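Local coordinates for putative sugar ABC transport system, substrate-binding protein (Bordetella parapertussis, PDB 5IX8) that probably binds a carbohydrate in the periplasm and delivers it to an ABC importer, at residues Y85-D89 / P108-K113. Sequence-based numbering, arbitrary orientation.
Sequences YSGYD and PVNSDK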
# COMPACT_ATOMS: atom_id res chain seq x y z
N TYR A 85 -5.69 -7.87 -8.86
CA TYR A 85 -5.37 -8.99 -7.97
C TYR A 85 -5.11 -10.26 -8.77
O TYR A 85 -4.13 -10.98 -8.52
CB TYR A 85 -6.49 -9.22 -6.97
CG TYR A 85 -6.23 -10.32 -5.94
CD1 TYR A 85 -5.10 -10.28 -5.10
CD2 TYR A 85 -7.15 -11.35 -5.76
CE1 TYR A 85 -4.88 -11.26 -4.10
CE2 TYR A 85 -6.95 -12.31 -4.78
CZ TYR A 85 -5.81 -12.27 -3.95
OH TYR A 85 -5.66 -13.25 -3.00
N SER A 86 -5.99 -10.56 -9.72
CA SER A 86 -6.00 -11.84 -10.43
C SER A 86 -5.42 -11.72 -11.83
O SER A 86 -5.42 -10.65 -12.45
CB SER A 86 -7.42 -12.42 -10.49
OG SER A 86 -7.89 -12.72 -9.18
N GLY A 87 -4.92 -12.85 -12.32
CA GLY A 87 -4.46 -12.99 -13.69
C GLY A 87 -2.95 -13.09 -13.87
O GLY A 87 -2.50 -13.22 -15.02
N TYR A 88 -2.16 -12.99 -12.80
CA TYR A 88 -0.70 -13.00 -12.90
C TYR A 88 -0.10 -14.37 -12.69
O TYR A 88 1.11 -14.53 -12.87
CB TYR A 88 -0.08 -12.02 -11.89
CG TYR A 88 -0.33 -10.58 -12.28
CD1 TYR A 88 -1.57 -9.99 -12.08
CD2 TYR A 88 0.68 -9.82 -12.86
CE1 TYR A 88 -1.80 -8.69 -12.43
CE2 TYR A 88 0.45 -8.48 -13.22
CZ TYR A 88 -0.80 -7.94 -13.02
OH TYR A 88 -1.06 -6.65 -13.37
N ASP A 89 -0.88 -15.38 -12.30
CA ASP A 89 -0.23 -16.67 -12.05
C ASP A 89 0.47 -17.21 -13.30
O ASP A 89 1.60 -17.69 -13.16
CB ASP A 89 -1.23 -17.67 -11.46
CG ASP A 89 -0.55 -18.91 -10.90
OD1 ASP A 89 0.17 -18.79 -9.90
OD2 ASP A 89 -0.76 -20.01 -11.46
N PRO A 108 -1.23 -7.48 -1.96
CA PRO A 108 -1.34 -8.90 -2.31
C PRO A 108 -1.51 -9.13 -3.81
O PRO A 108 -2.13 -8.32 -4.52
CB PRO A 108 -2.62 -9.35 -1.59
CG PRO A 108 -2.94 -8.31 -0.62
CD PRO A 108 -2.34 -7.02 -1.12
N VAL A 109 -1.00 -10.26 -4.29
CA VAL A 109 -1.31 -10.72 -5.64
C VAL A 109 -1.80 -12.17 -5.56
O VAL A 109 -1.37 -12.96 -4.72
CB VAL A 109 -0.09 -10.55 -6.59
CG1 VAL A 109 1.09 -11.37 -6.14
CG2 VAL A 109 -0.45 -10.84 -8.04
N ASN A 110 -2.73 -12.52 -6.46
CA ASN A 110 -3.39 -13.82 -6.44
C ASN A 110 -2.57 -14.86 -7.21
O ASN A 110 -2.95 -15.32 -8.29
CB ASN A 110 -4.78 -13.68 -7.02
CG ASN A 110 -5.66 -14.85 -6.68
OD1 ASN A 110 -5.37 -15.64 -5.78
ND2 ASN A 110 -6.75 -14.97 -7.43
N SER A 111 -1.43 -15.23 -6.64
CA SER A 111 -0.62 -16.29 -7.25
C SER A 111 0.15 -17.00 -6.15
O SER A 111 0.94 -16.37 -5.45
CB SER A 111 0.36 -15.73 -8.28
OG SER A 111 1.28 -16.72 -8.68
N ASP A 112 -0.06 -18.32 -6.02
CA ASP A 112 0.70 -19.07 -5.02
C ASP A 112 2.08 -19.48 -5.51
O ASP A 112 2.75 -20.26 -4.81
CB ASP A 112 -0.09 -20.29 -4.53
CG ASP A 112 -0.38 -21.30 -5.64
OD1 ASP A 112 0.22 -21.25 -6.71
OD2 ASP A 112 -1.23 -22.18 -5.40
N LYS A 113 2.50 -18.99 -6.68
CA LYS A 113 3.84 -19.24 -7.21
C LYS A 113 4.82 -18.10 -6.91
O LYS A 113 5.99 -18.19 -7.27
CB LYS A 113 3.75 -19.52 -8.71
CG LYS A 113 3.03 -20.85 -8.98
CD LYS A 113 2.79 -21.07 -10.46
CE LYS A 113 1.89 -22.30 -10.73
NZ LYS A 113 0.50 -22.17 -10.14
O HOH W 1 -2.69 -12.96 -9.96
O HOH W 2 -5.18 -15.28 -10.32
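In this periplasmic binding protein fold of two alpha/beta lobes, two loops meet at the C-terminal ends of central strands of a parallel sheet. Residues 85-89 lead from strand 77-80 into helix 89-97. Residues 108-113 lie between the neighbouring strands 101-105 and 116-119.

Direct backbone pairing is limited to one hydrogen bond, from Asn110 N to Tyr85 O (2.9 Å). Asn110 is the centre of an inverse gamma turn, whose bond from Ser111 N to Val109 O is weak. Two waters fill the space beside the turn. Water 1 donates to Tyr85 O and accepts from Tyr88 N, with a weak bond to Asn110 O. Water 2 links Gly87 N to Asn110 O.

Apolar packing centres on Tyr85. Asn110 CB sits over one face of its ring in a CH-pi contact, 3.4 Å from the centroid. Pro108 CB meets Tyr85 CE1 at 3.9 Å. The hydroxyl of Tyr85 bonds to Ser283 O, and the Tyr85 side chain is about 6 Å from a bound sulfate, probably from the crystallisation liquor. Val109 CG2 packs against Tyr88 CB at 4.0 Å. The Tyr88 ring makes an edge-to-face contact with Phe64.

Side-chain polar bonds tie the two loops together further. Asn110 ND2 donates to Ser86 OG (3.1 Å). Asp89, at the start of helix 89-97, holds two partners. Its OD2 forms a salt bridge with Lys113 NZ (2.8 Å), which also pairs with Asp112 OD1 (3.6 Å). This shared lysine offsets the two nearby carboxylates. Ser111 OG accepts from Lys113 N in an ST turn and donates to Asp89 OD1 at 2.6 Å.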